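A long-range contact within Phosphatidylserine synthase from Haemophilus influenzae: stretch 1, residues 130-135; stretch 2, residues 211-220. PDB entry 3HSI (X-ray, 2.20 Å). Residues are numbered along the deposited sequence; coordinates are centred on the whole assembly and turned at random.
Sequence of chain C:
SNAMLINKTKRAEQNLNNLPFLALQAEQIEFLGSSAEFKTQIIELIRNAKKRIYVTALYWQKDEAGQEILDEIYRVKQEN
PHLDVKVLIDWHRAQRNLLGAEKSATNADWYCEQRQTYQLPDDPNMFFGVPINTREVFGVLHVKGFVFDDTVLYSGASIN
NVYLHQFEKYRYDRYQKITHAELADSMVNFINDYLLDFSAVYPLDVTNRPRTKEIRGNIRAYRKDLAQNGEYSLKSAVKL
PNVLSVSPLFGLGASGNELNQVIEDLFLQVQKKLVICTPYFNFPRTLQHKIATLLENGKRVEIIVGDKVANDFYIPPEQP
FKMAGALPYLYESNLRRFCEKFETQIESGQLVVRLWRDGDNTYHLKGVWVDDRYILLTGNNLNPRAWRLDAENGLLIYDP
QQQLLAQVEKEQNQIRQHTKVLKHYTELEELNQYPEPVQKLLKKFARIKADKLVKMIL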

# COMPACT_ATOMS: atom_id res chain seq x y z
N VAL C 130 -10.05 14.42 8.94
CA VAL C 130 -8.90 13.66 9.42
C VAL C 130 -8.29 12.89 8.24
O VAL C 130 -8.95 12.05 7.67
N PRO C 131 -7.04 13.17 7.89
CA PRO C 131 -6.41 12.37 6.82
C PRO C 131 -5.54 11.23 7.36
O PRO C 131 -4.50 11.47 8.00
N ILE C 132 -5.93 9.99 7.05
CA ILE C 132 -5.26 8.81 7.57
C ILE C 132 -4.07 8.42 6.68
O ILE C 132 -3.22 7.60 7.06
N ASN C 133 -4.00 9.00 5.50
CA ASN C 133 -2.83 8.84 4.64
C ASN C 133 -2.89 9.97 3.65
O ASN C 133 -3.89 10.70 3.62
N THR C 134 -1.85 10.08 2.83
CA THR C 134 -1.68 11.19 1.89
C THR C 134 -2.58 11.06 0.67
O THR C 134 -2.81 12.04 -0.05
N ARG C 135 -3.08 9.85 0.44
CA ARG C 135 -4.05 9.52 -0.60
C ARG C 135 -5.11 8.60 -0.02
O ARG C 135 -4.80 7.63 0.67
N ARG C 211 -4.71 22.50 0.69
CA ARG C 211 -4.71 21.38 -0.24
C ARG C 211 -3.88 20.29 0.36
O ARG C 211 -2.96 20.56 1.13
N THR C 212 -4.23 19.05 0.01
CA THR C 212 -3.46 17.88 0.36
C THR C 212 -1.96 18.07 0.06
O THR C 212 -1.13 18.03 0.99
N LYS C 213 -1.61 18.30 -1.20
CA LYS C 213 -0.20 18.47 -1.60
C LYS C 213 0.53 19.43 -0.66
O LYS C 213 1.73 19.31 -0.40
N GLU C 214 -0.25 20.37 -0.13
CA GLU C 214 0.24 21.39 0.74
C GLU C 214 0.61 20.85 2.13
O GLU C 214 1.44 21.43 2.81
N ILE C 215 -0.01 19.73 2.53
CA ILE C 215 0.22 19.15 3.87
C ILE C 215 0.65 17.66 3.88
O ILE C 215 0.46 16.96 4.88
N ARG C 216 1.25 17.18 2.78
CA ARG C 216 1.67 15.78 2.70
C ARG C 216 2.57 15.34 3.87
O ARG C 216 2.30 14.33 4.53
N GLY C 217 3.62 16.11 4.15
CA GLY C 217 4.60 15.78 5.19
C GLY C 217 3.95 15.67 6.56
O GLY C 217 4.29 14.79 7.37
N ASN C 218 2.99 16.55 6.82
CA ASN C 218 2.28 16.55 8.07
C ASN C 218 1.42 15.32 8.20
O ASN C 218 1.38 14.71 9.28
N ILE C 219 0.74 14.96 7.11
CA ILE C 219 -0.10 13.77 7.07
C ILE C 219 0.75 12.55 7.46
O ILE C 219 0.36 11.79 8.35
N ARG C 220 1.87 12.37 6.76
CA ARG C 220 2.81 11.30 7.01
C ARG C 220 3.20 11.19 8.48
O ARG C 220 3.04 10.14 9.07

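The contact is predominantly apolar: with hydrogens placed, no hydrogen bond crosses between the stretches; 347 Å² is buried between them, both sides summed, and the contacts are van der Waals ones. The backbones come nearest at Thr134 and Arg216, whose CA atoms lie 5.7 Å apart, so the loop of stretch 1 passes beside the start of the helix that begins at Arg216.

The apolar packing centres on Ile219. Its CA-to-CB bond points toward stretch 1, and the side chain has chi1 of -58° (m) and chi2 of -41° (m). Ile219 CD1 lies 3.0 Å from Pro131 CG, a tight approach for two carbons; the Pro131 ring, puckered C-gamma endo, has its CA-to-CB bond directed toward the helix. Ile219 CG2 lies 3.3 Å from Asn133 C and 3.5 Å from Thr134 N, and also meets the methyl Thr134 CG2 at 3.8 Å.

Thr134 gives up the largest area to the partner stretch, 101 Å². Its CA-to-CB bond points sideways, but chi1 of 62° (p) places the methyl among helix residues: Thr134 CG2 is 3.7 Å from Arg216 O and 4.5 Å from Arg216 CB. The Arg216 side chain also leaves its CA sideways, with chi1 of -77° (m). Thr212, with its CA-to-CB bond toward the loop and chi1 of -61° (m), packs its methyl against backbone, Thr212 CG2 lying 3.4 Å from Thr134 O. In both cases a methyl meets a carbonyl oxygen, which is contact without hydrogen bonding.

Arg220 also contributes by packing. It leaves its CA sideways, yet its end comes nearer the loop, through chi1 of -108°, between wells, chi2 of -168° (t) and chi3 of -65° (m). Arg220 NH2 stands 3.9 Å from Thr134 CG2, which approaches the guanidinium obliquely.

No polar bond joins the two stretches; those present lie within a stretch or go elsewhere in the structure. Asn133 points its CA-to-CB bond away from the helix, and its chi1 of -146° lies between wells; Asn133 OD1 accepts a hydrogen bond from Thr134 N at 2.8 Å with an N-H...acceptor angle of 151°. The same Thr134 N touches Ile219 CG2, so this bond satisfies an amide covered by an apolar group. Asn133 OD1 and ND2 and Thr212 OG1 also have hydrogen-bonding partners elsewhere in the structure. Along the helix, Ile219 N bonds to Ile215 O and Arg220 N to Arg216 O, each at 3.0 Å; Ile215 occupies the N-cap position.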

# COMPACT_ATOMS: atom_id res chain seq x y z
CB VAL C 130 -9.34 12.64 10.50
CG1 VAL C 130 -8.18 11.76 10.93
CG2 VAL C 130 -10.01 13.33 11.68
CB PRO C 131 -5.55 13.39 6.10
CG PRO C 131 -5.22 14.48 7.20
CD PRO C 131 -6.14 14.24 8.39
CB ILE C 132 -6.26 7.67 7.75
CG1 ILE C 132 -7.24 8.03 8.89
CG2 ILE C 132 -5.57 6.32 8.00
CD1 ILE C 132 -6.53 8.42 10.21
CB ASN C 133 -2.81 7.47 3.93
CG ASN C 133 -1.39 6.95 3.76
OD1 ASN C 133 -0.46 7.72 3.52
ND2 ASN C 133 -1.22 5.65 3.87
CB THR C 134 -0.21 11.31 1.43
OG1 THR C 134 0.17 10.12 0.75
CG2 THR C 134 0.74 11.52 2.61
CB ARG C 135 -3.37 8.83 -1.78
CG ARG C 135 -3.04 9.81 -2.90
CD ARG C 135 -1.61 9.72 -3.31
NE ARG C 135 -1.19 10.87 -4.13
CZ ARG C 135 0.00 11.47 -4.04
NH1 ARG C 135 0.91 11.05 -3.16
NH2 ARG C 135 0.29 12.51 -4.84
CB ARG C 211 -4.10 21.77 -1.59
CG ARG C 211 -4.97 22.63 -2.45
CD ARG C 211 -4.29 23.95 -2.75
NE ARG C 211 -4.91 24.64 -3.88
CZ ARG C 211 -5.74 25.68 -3.80
NH1 ARG C 211 -6.06 26.20 -2.61
NH2 ARG C 211 -6.24 26.21 -4.91
CB THR C 212 -4.04 16.63 -0.35
OG1 THR C 212 -5.39 16.42 0.08
CG2 THR C 212 -3.21 15.38 -0.06
CB LYS C 213 -0.10 18.96 -3.05
CG LYS C 213 -0.64 20.37 -3.32
CD LYS C 213 -0.32 20.86 -4.73
CE LYS C 213 -0.92 22.24 -5.01
NZ LYS C 213 -2.39 22.35 -4.69
CB GLU C 214 -0.85 22.44 0.84
CG GLU C 214 -0.49 23.78 1.39
CD GLU C 214 -1.68 24.74 1.32
OE1 GLU C 214 -2.47 24.66 0.33
OE2 GLU C 214 -1.83 25.56 2.27
CB ILE C 215 -1.04 19.33 4.79
CG1 ILE C 215 -2.30 18.78 4.11
CG2 ILE C 215 -1.20 20.79 5.20
CD1 ILE C 215 -3.50 18.54 5.04
CB ARG C 216 2.34 15.48 1.36
CG ARG C 216 1.35 15.33 0.19
CD ARG C 216 2.03 14.93 -1.13
NE ARG C 216 2.87 16.01 -1.67
CZ ARG C 216 4.20 16.10 -1.51
NH1 ARG C 216 4.86 15.15 -0.85
NH2 ARG C 216 4.87 17.12 -2.02
CB ASN C 218 1.44 17.81 8.19
CG ASN C 218 2.28 19.04 8.16
OD1 ASN C 218 3.01 19.33 9.12
ND2 ASN C 218 2.23 19.77 7.05
CB ILE C 219 -0.76 13.49 5.67
CG1 ILE C 219 -1.64 14.64 5.13
CG2 ILE C 219 -1.48 12.15 5.69
CD1 ILE C 219 -2.50 15.29 6.14
CB ARG C 220 4.10 11.47 6.17
CG ARG C 220 4.24 10.50 5.05
CD ARG C 220 5.68 10.53 4.44
NE ARG C 220 5.97 11.83 3.81
CZ ARG C 220 5.44 12.24 2.66
NH1 ARG C 220 5.75 13.44 2.19
NH2 ARG C 220 4.62 11.45 1.96